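Local coordinates for chromosome replication initiation inhibitor protein (Agrobacterium tumefaciens, PDB 3FD3) that probably acts as a LysR-family DNA-binding transcription regulator, here represented by its C-terminal substrate-binding domain, at residues A53-D59 and I175-V181; N9-L13 and I34-D38; F83-F88 and G144-G148; H76-P81 and G162-L167. All blocks are in the same frame, centred on the assembly; numbering follows the deposited sequence. Where two conformers were deposited one is given.

Contact 1. Residues A53-D59 and I175-V181; sequences AAVTAHD and IPLYWQV
Ala54 and Gln180 exchange two backbone hydrogen bonds, N to O and O to N, each 2.9 Å, and Thr56 pairs likewise with Tyr178. These are the hydrogen-bonded pairs of an antiparallel run in the main sheet of the LysR substrate-binding domain, where strand 53-56 meets the far end of strand 165-181 at 162°. A fifth bond comes from a side chain: Gln180 NE2 donates a hydrogen bond to His58 O over 3.0 Å, the oxygen lying in the amide plane while the nitrogen stands well above the carbonyl plane. Lys60 O and Val62 N also bind this amide, fixing its rotation. His58 N donates to Thr56 OG1, an ST turn just past the strand end, and one water joins Ala57 O to Pro176 O. On the face of Ala53 and Val55, the Trp179 indole packs obliquely; CG anti to the backbone N (chi1 177°) lays the six-membered ring along both residues, and NE1 bonds Thr193 OG1 of helix 190-203. Trp179 CH2 reaches Ala53 CB at 3.4 Å, while Val55 CG2 meets Trp179 CE3 at 3.7 Å. In one Asp59 conformer, CA sits 3.8 Å above the Tyr178 ring centroid, a CH-pi contact.

Contact 2. Residues N9-L13 and I34-D38; sequences NADSL and IAVDD
Asp38 OD1, in one of its two conformers, accepts two hydrogen bonds, one from Ala10 N and one from a water. The bond from Ala10 N is 2.9 Å long and almost straight (177° at the hydrogen), and it enters on the syn lone pair of OD1. The water lies 3.2 Å from Asp38 OD1 and accepts in turn from Asp11 N, so the carboxylate serves two successive amides of the first helical turn. Such a negative group beside the start of helix 10-13 would probably be stabilised by these N-H groups. The N-cap position itself belongs to Asn9. Its CG is folded back between N and C (chi1 59°), which brings OD1 within 2.7 Å of Ser12 OG, the donor of that bond. Strand 31-36 is outermost within this chain in the domain's main sheet, though Ile34 is backbone-bonded to the second subunit; the contact sets the loop and short helix after strand 3-8 against its C-terminal end. There Asn9 CA directs its hydrogen at Asp37 O, 3.5 Å away and nearly in line. Beside the polar pair, Val36 CG1 rests against Ala10 CA, while the other methyl, CG2, meets Leu13 CD2 at a tight 3.5 Å, the side chains crossing at about a right angle. Leu131, Pro132 and Ser133 of the second subunit pack on Ile34, Val36 and Leu13 respectively.

Contact 3. Residues F83-F88 and G144-G148; sequences FMARHF and GMGWG
Phe83, Phe88 and Trp147 form an aromatic cluster. Phe88 turns its edge toward the face of the Trp147 five-membered ring; the centroids are 5.9 Å apart and the planes 66° from each other, an edge-to-face pair. Phe83 meets the same indole obliquely, its CE1 lying 3.9 Å from Trp147 CD1, near the indole plane and at its edge. With CG between the backbone N and the carbonyl carbon (chi1 73°), Trp147 turns its indole toward the end of helix 81-87.

Ring-to-backbone contacts come next. Gly146 C and Trp147 N lie over one face of Phe83, offset toward the rim, and Gly146 CA approaches Phe83 CE2 to 3.4 Å. At the ring edge, near its plane, Gly144 O stands 3.4 Å from Phe83 CD2. The opposite face belongs to His87, whose ND1 is centred above the ring and donates to Phe83 O over 3.1 Å, a bond that holds the imidazole over the phenyl. Phe83 O also accepts from His87 N.

Helix 81-87 is thereby set against the loop joining helix 134-142 to strand 148-151, in the lobe of the substrate-binding domain remote from the chain's N terminus. Gly144, with positive phi, ends helix 134-142 in a Schellman motif.

Direct hydrogen bonds between the segments are absent, and the polar link runs through water, which accepts from Arg86 NH1 at 2.6 Å and donates to Gly144 O at 2.8 Å. Arg86 also packs on Gly26 of the second subunit.

Contact 4. Residues H76-P81 and G162-L167; sequences HATASP and GRLVEL
Two antiparallel strands pair here through Thr78 with Glu166, a non-hydrogen-bonded pair with CA atoms 4.5 Å apart, and through Ala79 with Val165, a hydrogen-bonded one. Ala79 O receives Val165 N at 2.9 Å, and Ala79 N donates to Val165 O at 3.1 Å; Leu167 N extends the pairing to Ala77 O. On the side of Thr78 and Glu166, His76 ND1 donates to Glu166 OE1 across 2.8 Å, a His-carboxylate hydrogen bond. The Glu166 chain, extended beyond CG (chi2 -170°), carries OE1 out to the ring. Ring and carboxylate planes stand at 90°, and the nitrogen meets OE1 from above the carboxylate plane, 68° out of it. The negative charge would probably favour a protonated imidazole. On this same side Leu164 CD1 nears Thr78 OG1, and Leu164 CD2 touches Ala79 O at 3.6 Å. On the opposite side, Leu167 CD1 lies alongside the Thr78-Ala79 backbone and reaches Ala79 CB at 3.9 Å. The Pro81 ring leans on the turn around Gly162, its CG 3.3 Å from Gly162 O, where a Schellman motif closes helix 152-161. Ser80 is the N-cap of helix 81-87, its OG accepting from Phe83 N. This half of the main sheet thus lies between two layers: Leu164 packs on helices 134-142 and 152-161, while Ala79, Val165 and Leu167 all touch Met84 of helix 81-87, and strand 148-151 borders Thr78 through Gly148 and Asn150.

How the contacts relate
From the N terminus, contact 2 closes first, a short loop of 20 residues that ends before contact 1 opens at strand 53-56. Contact 1 spans 115 residues and encloses the other two: contact 4 is nested inside it, and contact 3 inside contact 4. Contacts 1 and 4 share strand 165-181 at its two ends, their centres about 28 Å apart on opposite sides of the chain's centre, so this long strand runs from one lobe to the other. Contacts 1 and 2 touch where Leu177 CD1 meets Ser12 OG at 3.4 Å. Contacts 3 and 4 adjoin through Gly148 O and Thr78 N, probably hydrogen-bonded. Contacts 2 and 3 both reach the second subunit.

Contact 1. Residues A53-D59 and I175-V181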
loop_
_atom_site.group_PDB
_atom_site.type_symbol
_atom_site.label_atom_id
_atom_site.label_comp_id
_atom_site.label_asym_id
_atom_site.label_seq_id
_atom_site.Cartn_x
_atom_site.Cartn_y
_atom_site.Cartn_z
ATOM N N ALA A 53 -4.890 -2.730 20.108
ATOM C CA ALA A 53 -4.727 -4.064 19.573
ATOM C C ALA A 53 -3.888 -4.003 18.324
ATOM O O ALA A 53 -3.774 -2.943 17.668
ATOM C CB ALA A 53 -6.082 -4.714 19.238
ATOM N N ALA A 54 -3.264 -5.136 18.008
ATOM C CA ALA A 54 -2.342 -5.180 16.868
ATOM C C ALA A 54 -2.157 -6.598 16.357
ATOM O O ALA A 54 -2.081 -7.548 17.152
ATOM C CB ALA A 54 -0.986 -4.596 17.241
ATOM N N VAL A 55 -2.065 -6.703 15.023
ATOM C CA VAL A 55 -1.498 -7.852 14.344
ATOM C C VAL A 55 -0.015 -7.578 14.266
ATOM O O VAL A 55 0.420 -6.521 13.738
ATOM C CB VAL A 55 -2.105 -8.051 12.919
ATOM C CG1 VAL A 55 -1.308 -9.133 12.120
ATOM C CG2 VAL A 55 -3.594 -8.381 13.003
ATOM N N THR A 56 0.777 -8.507 14.773
ATOM C CA THR A 56 2.233 -8.337 14.857
ATOM C C THR A 56 2.943 -9.677 14.732
ATOM O O THR A 56 2.387 -10.715 15.081
ATOM C CB THR A 56 2.616 -7.667 16.173
ATOM O OG1 THR A 56 4.034 -7.533 16.264
ATOM C CG2 THR A 56 2.089 -8.471 17.359
ATOM N N ALA A 57 4.187 -9.644 14.234
ATOM C CA ALA A 57 5.062 -10.815 14.289
ATOM C C ALA A 57 5.696 -11.051 15.675
ATOM O O ALA A 57 6.330 -12.075 15.868
ATOM C CB ALA A 57 6.162 -10.720 13.211
ATOM N N HIS A 58 5.534 -10.073 16.570
ATOM C CA HIS A 58 5.998 -10.174 17.947
ATOM C C HIS A 58 5.087 -11.063 18.783
ATOM O O HIS A 58 3.908 -10.781 18.984
ATOM C CB HIS A 58 6.088 -8.805 18.617
ATOM C CG HIS A 58 7.293 -8.030 18.218
ATOM N ND1 HIS A 58 8.559 -8.343 18.667
ATOM C CD2 HIS A 58 7.434 -6.963 17.399
ATOM C CE1 HIS A 58 9.427 -7.496 18.142
ATOM N NE2 HIS A 58 8.769 -6.648 17.371
ATOM N N ASP A 59 5.706 -12.136 19.284
ATOM C CA ASP A 59 5.079 -13.229 20.053
ATOM C C ASP A 59 4.986 -12.900 21.537
ATOM O O ASP A 59 4.054 -13.304 22.260
ATOM C CB ASP A 59 6.012 -14.438 19.932
ATOM C CG ASP A 59 7.200 -14.156 19.022
ATOM O OD1 ASP A 59 7.055 -13.278 18.144
ATOM O OD2 ASP A 59 8.282 -14.772 19.188
ATOM N N ILE A 175 6.269 -16.654 8.489
ATOM C CA ILE A 175 6.274 -15.719 9.592
ATOM C C ILE A 175 4.990 -15.916 10.414
ATOM O O ILE A 175 3.881 -15.616 9.953
ATOM C CB ILE A 175 6.332 -14.265 9.095
ATOM C CG1 ILE A 175 7.597 -14.027 8.249
ATOM C CG2 ILE A 175 6.274 -13.305 10.274
ATOM C CD1 ILE A 175 8.904 -14.203 8.967
ATOM N N PRO A 176 5.128 -16.456 11.618
ATOM C CA PRO A 176 3.944 -16.563 12.476
ATOM C C PRO A 176 3.464 -15.177 12.890
ATOM O O PRO A 176 4.300 -14.293 13.154
ATOM C CB PRO A 176 4.461 -17.321 13.708
ATOM C CG PRO A 176 5.660 -18.007 13.285
ATOM C CD PRO A 176 6.303 -17.080 12.247
ATOM N N LEU A 177 2.145 -15.001 12.954
ATOM C CA LEU A 177 1.547 -13.737 13.356
ATOM C C LEU A 177 0.719 -13.907 14.628
ATOM O O LEU A 177 0.236 -14.995 14.925
ATOM C CB LEU A 177 0.662 -13.200 12.258
ATOM C CG LEU A 177 1.355 -12.783 10.954
ATOM C CD1 LEU A 177 0.271 -12.288 10.027
ATOM C CD2 LEU A 177 2.419 -11.701 11.227
ATOM N N TYR A 178 0.587 -12.810 15.366
ATOM C CA TYR A 178 -0.078 -12.797 16.662
ATOM C C TYR A 178 -1.018 -11.609 16.742
ATOM O O TYR A 178 -0.790 -10.571 16.131
ATOM C CB TYR A 178 0.969 -12.697 17.780
ATOM C CG TYR A 178 1.918 -13.841 17.726
ATOM C CD1 TYR A 178 1.642 -15.026 18.399
ATOM C CD2 TYR A 178 3.069 -13.782 16.946
ATOM C CE1 TYR A 178 2.468 -16.109 18.307
ATOM C CE2 TYR A 178 3.909 -14.867 16.854
ATOM C CZ TYR A 178 3.606 -16.034 17.532
ATOM O OH TYR A 178 4.463 -17.121 17.454
ATOM N N TRP A 179 -2.093 -11.777 17.506
ATOM C CA TRP A 179 -3.033 -10.719 17.804
ATOM C C TRP A 179 -2.844 -10.373 19.280
ATOM O O TRP A 179 -3.044 -11.244 20.166
ATOM C CB TRP A 179 -4.422 -11.247 17.544
ATOM C CG TRP A 179 -5.586 -10.345 17.847
ATOM C CD1 TRP A 179 -6.617 -10.613 18.719
ATOM C CD2 TRP A 179 -5.900 -9.078 17.249
ATOM N NE1 TRP A 179 -7.537 -9.580 18.710
ATOM C CE2 TRP A 179 -7.109 -8.617 17.844
ATOM C CE3 TRP A 179 -5.256 -8.254 16.321
ATOM C CZ2 TRP A 179 -7.691 -7.386 17.510
ATOM C CZ3 TRP A 179 -5.852 -7.036 15.980
ATOM C CH2 TRP A 179 -7.068 -6.629 16.557
ATOM N N GLN A 180 -2.467 -9.127 19.552
ATOM C CA GLN A 180 -2.173 -8.639 20.909
ATOM C C GLN A 180 -3.242 -7.611 21.228
ATOM O O GLN A 180 -3.545 -6.774 20.389
ATOM C CB GLN A 180 -0.772 -8.044 21.025
ATOM C CG GLN A 180 0.356 -9.059 20.835
ATOM C CD GLN A 180 1.556 -8.883 21.772
ATOM O OE1 GLN A 180 1.436 -8.348 22.878
ATOM N NE2 GLN A 180 2.725 -9.361 21.330
ATOM N N VAL A 181 -3.891 -7.728 22.387
ATOM C CA VAL A 181 -4.974 -6.820 22.761
ATOM C C VAL A 181 -4.763 -6.326 24.171
ATOM O O VAL A 181 -4.455 -7.109 25.076
ATOM C CB VAL A 181 -6.363 -7.500 22.702
ATOM C CG1 VAL A 181 -7.464 -6.484 23.004
ATOM C CG2 VAL A 181 -6.563 -8.189 21.319
HETATM O O HOH W 1 6.741 -14.117 14.201
#

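Contact 2. Residues N9-L13 and I34-D38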
loop_
_atom_site.group_PDB
_atom_site.type_symbol
_atom_site.label_atom_id
_atom_site.label_comp_id
_atom_site.label_asym_id
_atom_site.label_seq_id
_atom_site.Cartn_x
_atom_site.Cartn_y
_atom_site.Cartn_z
ATOM N N ASN A 9 0.866 -4.874 10.453
ATOM C CA ASN A 9 1.945 -4.819 9.495
ATOM C C ASN A 9 1.370 -4.595 8.100
ATOM O O ASN A 9 0.219 -4.943 7.828
ATOM C CB ASN A 9 2.826 -6.098 9.548
ATOM C CG ASN A 9 2.031 -7.426 9.275
ATOM O OD1 ASN A 9 0.873 -7.564 9.619
ATOM N ND2 ASN A 9 2.723 -8.426 8.759
ATOM N N ALA A 10 2.178 -4.042 7.197
ATOM C CA ALA A 10 1.707 -3.775 5.833
ATOM C C ALA A 10 1.257 -5.033 5.115
ATOM O O ALA A 10 0.298 -5.019 4.339
ATOM C CB ALA A 10 2.811 -3.070 4.990
ATOM N N ASP A 11 1.996 -6.122 5.304
ATOM C CA ASP A 11 1.692 -7.347 4.554
ATOM C C ASP A 11 0.324 -7.936 4.970
ATOM O O ASP A 11 -0.386 -8.464 4.125
ATOM C CB ASP A 11 2.813 -8.370 4.697
ATOM C CG ASP A 11 4.093 -7.945 3.984
ATOM O OD1 ASP A 11 4.007 -7.216 2.966
ATOM O OD2 ASP A 11 5.198 -8.335 4.439
ATOM N N SER A 12 -0.068 -7.809 6.236
ATOM C CA SER A 12 -1.440 -8.204 6.617
ATOM C C SER A 12 -2.485 -7.244 6.061
ATOM O O SER A 12 -3.568 -7.689 5.617
ATOM C CB SER A 12 -1.584 -8.354 8.132
ATOM O OG SER A 12 -0.820 -9.447 8.614
ATOM N N LEU A 13 -2.203 -5.943 6.083
ATOM C CA LEU A 13 -3.140 -4.962 5.480
ATOM C C LEU A 13 -3.314 -5.245 3.986
ATOM O O LEU A 13 -4.393 -5.057 3.427
ATOM C CB LEU A 13 -2.672 -3.517 5.707
ATOM C CG LEU A 13 -3.605 -2.416 5.210
ATOM C CD1 LEU A 13 -4.963 -2.568 5.903
ATOM C CD2 LEU A 13 -2.960 -1.064 5.491
ATOM N N ILE A 34 -6.562 2.745 11.627
ATOM C CA ILE A 34 -5.603 1.689 11.302
ATOM C C ILE A 34 -4.228 2.265 11.136
ATOM O O ILE A 34 -3.985 3.103 10.255
ATOM C CB ILE A 34 -6.035 0.904 10.054
ATOM C CG1 ILE A 34 -7.373 0.240 10.323
ATOM C CG2 ILE A 34 -4.967 -0.167 9.707
ATOM C CD1 ILE A 34 -8.030 -0.273 9.080
ATOM N N ALA A 35 -3.320 1.889 12.043
ATOM C CA ALA A 35 -1.936 2.342 11.976
ATOM C C ALA A 35 -1.110 1.224 11.365
ATOM O O ALA A 35 -1.197 0.046 11.783
ATOM C CB ALA A 35 -1.402 2.702 13.396
ATOM N N VAL A 36 -0.308 1.554 10.364
ATOM C CA VAL A 36 0.450 0.531 9.670
ATOM C C VAL A 36 1.888 0.634 10.177
ATOM O O VAL A 36 2.521 1.690 10.072
ATOM C CB VAL A 36 0.375 0.726 8.130
ATOM C CG1 VAL A 36 1.149 -0.396 7.382
ATOM C CG2 VAL A 36 -1.075 0.860 7.663
ATOM N N ASP A 37 2.404 -0.440 10.746
ATOM C CA ASP A 37 3.688 -0.405 11.393
ATOM C C ASP A 37 4.615 -1.266 10.581
ATOM O O ASP A 37 4.413 -2.477 10.506
ATOM C CB ASP A 37 3.603 -1.007 12.784
ATOM C CG ASP A 37 4.960 -1.117 13.447
ATOM O OD1 ASP A 37 5.832 -0.248 13.179
ATOM O OD2 ASP A 37 5.142 -2.086 14.199
ATOM N N ASP A 38 5.618 -0.696 9.949
ATOM C CA ASP A 38 6.701 -1.552 9.448
ATOM C C ASP A 38 8.056 -1.006 9.856
ATOM O O ASP A 38 9.063 -1.272 9.207
ATOM C CB ASP A 38 6.582 -1.786 7.943
ATOM C CG ASP A 38 5.211 -2.315 7.554
ATOM O OD1 ASP A 38 4.882 -3.470 7.909
ATOM O OD2 ASP A 38 4.467 -1.555 6.920
HETATM O O HOH W 2 4.625 -6.320 6.566
#

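Contact 3. Residues F83-F88 and G144-G148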
loop_
_atom_site.group_PDB
_atom_site.type_symbol
_atom_site.label_atom_id
_atom_site.label_comp_id
_atom_site.label_asym_id
_atom_site.label_seq_id
_atom_site.Cartn_x
_atom_site.Cartn_y
_atom_site.Cartn_z
ATOM N N PHE A 83 13.006 -11.644 -15.704
ATOM C CA PHE A 83 13.987 -11.380 -14.644
ATOM C C PHE A 83 14.916 -12.570 -14.424
ATOM O O PHE A 83 16.146 -12.419 -14.309
ATOM C CB PHE A 83 13.316 -10.974 -13.336
ATOM C CG PHE A 83 14.281 -10.469 -12.324
ATOM C CD1 PHE A 83 14.980 -11.346 -11.515
ATOM C CD2 PHE A 83 14.517 -9.119 -12.214
ATOM C CE1 PHE A 83 15.886 -10.875 -10.611
ATOM C CE2 PHE A 83 15.413 -8.649 -11.334
ATOM C CZ PHE A 83 16.098 -9.518 -10.513
HETATM N N MSE A 84 14.319 -13.761 -14.341
HETATM C CA MSE A 84 15.082 -14.973 -14.136
HETATM C C MSE A 84 16.047 -15.187 -15.313
HETATM O O MSE A 84 17.222 -15.575 -15.133
HETATM C CB MSE A 84 14.148 -16.200 -13.998
HETATM C CG MSE A 84 13.177 -16.188 -12.860
HETATM SE SE MSE A 84 14.000 -16.156 -11.116
HETATM C CE MSE A 84 14.843 -17.861 -11.188
ATOM N N ALA A 85 15.554 -14.946 -16.526
ATOM C CA ALA A 85 16.365 -15.150 -17.714
ATOM C C ALA A 85 17.570 -14.213 -17.775
ATOM O O ALA A 85 18.646 -14.600 -18.225
ATOM C CB ALA A 85 15.512 -14.991 -18.970
ATOM N N ARG A 86 17.365 -12.971 -17.360
ATOM C CA ARG A 86 18.404 -11.951 -17.469
ATOM C C ARG A 86 19.439 -12.089 -16.356
ATOM O O ARG A 86 20.617 -11.866 -16.581
ATOM C CB ARG A 86 17.761 -10.577 -17.396
ATOM C CG ARG A 86 16.993 -10.201 -18.664
ATOM C CD ARG A 86 16.262 -8.927 -18.455
ATOM N NE ARG A 86 17.184 -7.812 -18.315
ATOM C CZ ARG A 86 17.011 -6.762 -17.509
ATOM N NH1 ARG A 86 15.994 -6.735 -16.637
ATOM N NH2 ARG A 86 17.936 -5.788 -17.498
ATOM N N HIS A 87 18.995 -12.482 -15.167
ATOM C CA HIS A 87 19.830 -12.402 -13.959
ATOM C C HIS A 87 20.245 -13.722 -13.355
ATOM O O HIS A 87 21.242 -13.773 -12.609
ATOM C CB HIS A 87 19.104 -11.596 -12.892
ATOM C CG HIS A 87 18.856 -10.187 -13.293
ATOM N ND1 HIS A 87 17.602 -9.727 -13.632
ATOM C CD2 HIS A 87 19.696 -9.134 -13.421
ATOM C CE1 HIS A 87 17.684 -8.444 -13.941
ATOM N NE2 HIS A 87 18.939 -8.062 -13.814
ATOM N N PHE A 88 19.508 -14.778 -13.675
ATOM C CA PHE A 88 19.784 -16.099 -13.149
ATOM C C PHE A 88 19.832 -17.113 -14.298
ATOM O O PHE A 88 19.291 -18.213 -14.177
ATOM C CB PHE A 88 18.717 -16.490 -12.104
ATOM C CG PHE A 88 18.671 -15.576 -10.892
ATOM C CD1 PHE A 88 19.808 -15.391 -10.100
ATOM C CD2 PHE A 88 17.492 -14.919 -10.538
ATOM C CE1 PHE A 88 19.785 -14.553 -8.984
ATOM C CE2 PHE A 88 17.443 -14.081 -9.446
ATOM C CZ PHE A 88 18.593 -13.887 -8.645
ATOM N N GLY A 144 9.221 -7.190 -13.711
ATOM C CA GLY A 144 10.613 -7.593 -14.003
ATOM C C GLY A 144 11.685 -6.691 -13.403
ATOM O O GLY A 144 12.824 -6.648 -13.865
HETATM N N MSE A 145 11.289 -5.911 -12.396
HETATM C CA MSE A 145 12.153 -4.893 -11.818
HETATM C C MSE A 145 13.132 -5.471 -10.771
HETATM O O MSE A 145 14.249 -5.018 -10.624
HETATM C CB MSE A 145 11.232 -3.841 -11.203
HETATM C CG MSE A 145 11.845 -2.662 -10.902
HETATM SE SE MSE A 145 10.517 -1.312 -10.357
HETATM C CE MSE A 145 11.752 -0.535 -9.301
ATOM N N GLY A 146 12.688 -6.499 -10.058
ATOM C CA GLY A 146 13.497 -7.112 -9.023
ATOM C C GLY A 146 12.847 -8.389 -8.568
ATOM O O GLY A 146 11.756 -8.741 -9.030
ATOM N N TRP A 147 13.573 -9.105 -7.720
ATOM C CA TRP A 147 13.039 -10.264 -6.997
ATOM C C TRP A 147 12.833 -9.906 -5.528
ATOM O O TRP A 147 13.517 -9.067 -4.988
ATOM C CB TRP A 147 13.958 -11.468 -7.125
ATOM C CG TRP A 147 15.249 -11.336 -6.308
ATOM C CD1 TRP A 147 16.413 -10.756 -6.701
ATOM C CD2 TRP A 147 15.450 -11.774 -4.966
ATOM N NE1 TRP A 147 17.332 -10.806 -5.697
ATOM C CE2 TRP A 147 16.767 -11.425 -4.611
ATOM C CE3 TRP A 147 14.641 -12.422 -4.023
ATOM C CZ2 TRP A 147 17.306 -11.726 -3.355
ATOM C CZ3 TRP A 147 15.169 -12.696 -2.772
ATOM C CH2 TRP A 147 16.483 -12.347 -2.451
ATOM N N GLY A 148 11.868 -10.559 -4.891
ATOM C CA GLY A 148 11.630 -10.314 -3.484
ATOM C C GLY A 148 10.653 -11.293 -2.892
ATOM O O GLY A 148 10.074 -12.112 -3.605
HETATM O O HOH W 3 13.869 -8.122 -15.961
#

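Contact 4. Residues H76-P81 and G162-L167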
loop_
_atom_site.group_PDB
_atom_site.type_symbol
_atom_site.label_atom_id
_atom_site.label_comp_id
_atom_site.label_asym_id
_atom_site.label_seq_id
_atom_site.Cartn_x
_atom_site.Cartn_y
_atom_site.Cartn_z
ATOM N N HIS A 76 6.859 -16.278 -0.630
ATOM C CA HIS A 76 7.683 -16.935 -1.646
ATOM C C HIS A 76 8.590 -15.892 -2.307
ATOM O O HIS A 76 8.156 -14.764 -2.581
ATOM C CB HIS A 76 6.817 -17.613 -2.710
ATOM C CG HIS A 76 5.996 -18.754 -2.188
ATOM N ND1 HIS A 76 6.488 -20.033 -2.048
ATOM C CD2 HIS A 76 4.718 -18.793 -1.747
ATOM C CE1 HIS A 76 5.547 -20.812 -1.549
ATOM N NE2 HIS A 76 4.456 -20.090 -1.368
ATOM N N ALA A 77 9.839 -16.280 -2.544
ATOM C CA ALA A 77 10.805 -15.436 -3.243
ATOM C C ALA A 77 10.516 -15.576 -4.738
ATOM O O ALA A 77 10.660 -16.656 -5.299
ATOM C CB ALA A 77 12.238 -15.875 -2.916
ATOM N N THR A 78 10.083 -14.486 -5.364
ATOM C CA THR A 78 9.515 -14.528 -6.702
ATOM C C THR A 78 10.088 -13.436 -7.616
ATOM O O THR A 78 10.498 -12.353 -7.183
ATOM C CB THR A 78 7.979 -14.361 -6.699
ATOM O OG1 THR A 78 7.646 -13.148 -6.010
ATOM C CG2 THR A 78 7.269 -15.573 -6.082
ATOM N N ALA A 79 10.122 -13.744 -8.895
ATOM C CA ALA A 79 10.485 -12.757 -9.930
ATOM C C ALA A 79 9.762 -13.154 -11.210
ATOM O O ALA A 79 9.156 -14.226 -11.290
ATOM C CB ALA A 79 12.003 -12.725 -10.164
ATOM N N SER A 80 9.830 -12.298 -12.222
ATOM C CA SER A 80 9.205 -12.633 -13.500
ATOM C C SER A 80 10.113 -13.586 -14.300
ATOM O O SER A 80 11.310 -13.675 -14.031
ATOM C CB SER A 80 8.922 -11.368 -14.322
ATOM O OG SER A 80 10.077 -10.883 -14.958
ATOM N N PRO A 81 9.555 -14.295 -15.289
ATOM C CA PRO A 81 10.393 -15.146 -16.150
ATOM C C PRO A 81 11.552 -14.409 -16.852
ATOM O O PRO A 81 12.667 -14.920 -16.927
ATOM C CB PRO A 81 9.387 -15.676 -17.175
ATOM C CG PRO A 81 8.118 -15.752 -16.418
ATOM C CD PRO A 81 8.123 -14.491 -15.580
ATOM N N GLY A 162 2.179 -18.481 -14.383
ATOM C CA GLY A 162 3.535 -18.323 -14.923
ATOM C C GLY A 162 3.988 -16.882 -15.085
ATOM O O GLY A 162 5.040 -16.629 -15.687
ATOM N N ARG A 163 3.210 -15.936 -14.554
ATOM C CA ARG A 163 3.582 -14.518 -14.590
ATOM C C ARG A 163 4.679 -14.215 -13.571
ATOM O O ARG A 163 5.415 -13.230 -13.698
ATOM C CB ARG A 163 2.365 -13.636 -14.326
ATOM C CG ARG A 163 1.339 -13.601 -15.453
ATOM C CD ARG A 163 0.172 -12.672 -15.133
ATOM N NE ARG A 163 -0.650 -13.151 -14.019
ATOM C CZ ARG A 163 -1.734 -13.925 -14.112
ATOM N NH1 ARG A 163 -2.161 -14.395 -15.289
ATOM N NH2 ARG A 163 -2.390 -14.264 -12.999
ATOM N N LEU A 164 4.737 -15.035 -12.529
ATOM C CA LEU A 164 5.862 -15.073 -11.621
ATOM C C LEU A 164 6.365 -16.507 -11.521
ATOM O O LEU A 164 5.631 -17.458 -11.812
ATOM C CB LEU A 164 5.489 -14.557 -10.232
ATOM C CG LEU A 164 5.116 -13.080 -10.099
ATOM C CD1 LEU A 164 4.620 -12.754 -8.681
ATOM C CD2 LEU A 164 6.317 -12.161 -10.468
ATOM N N VAL A 165 7.621 -16.661 -11.127
ATOM C CA VAL A 165 8.143 -17.959 -10.794
ATOM C C VAL A 165 8.930 -17.812 -9.510
ATOM O O VAL A 165 9.391 -16.717 -9.162
ATOM C CB VAL A 165 9.041 -18.518 -11.891
ATOM C CG1 VAL A 165 8.228 -18.785 -13.168
ATOM C CG2 VAL A 165 10.206 -17.572 -12.154
ATOM N N GLU A 166 9.066 -18.927 -8.808
ATOM C CA GLU A 166 9.836 -18.973 -7.571
ATOM C C GLU A 166 11.306 -19.075 -7.929
ATOM O O GLU A 166 11.671 -19.893 -8.779
ATOM C CB GLU A 166 9.472 -20.187 -6.741
ATOM C CG GLU A 166 8.358 -19.982 -5.802
ATOM C CD GLU A 166 8.195 -21.168 -4.826
ATOM O OE1 GLU A 166 8.548 -21.065 -3.608
ATOM O OE2 GLU A 166 7.733 -22.209 -5.298
ATOM N N LEU A 167 12.150 -18.265 -7.302
ATOM C CA LEU A 167 13.598 -18.404 -7.529
ATOM C C LEU A 167 14.082 -19.818 -7.282
ATOM O O LEU A 167 14.893 -20.355 -8.062
ATOM C CB LEU A 167 14.389 -17.427 -6.675
ATOM C CG LEU A 167 14.548 -16.011 -7.259
ATOM C CD1 LEU A 167 13.210 -15.271 -7.473
ATOM C CD2 LEU A 167 15.445 -15.194 -6.388
HETATM O O HOH W 4 10.375 -19.048 -1.838
#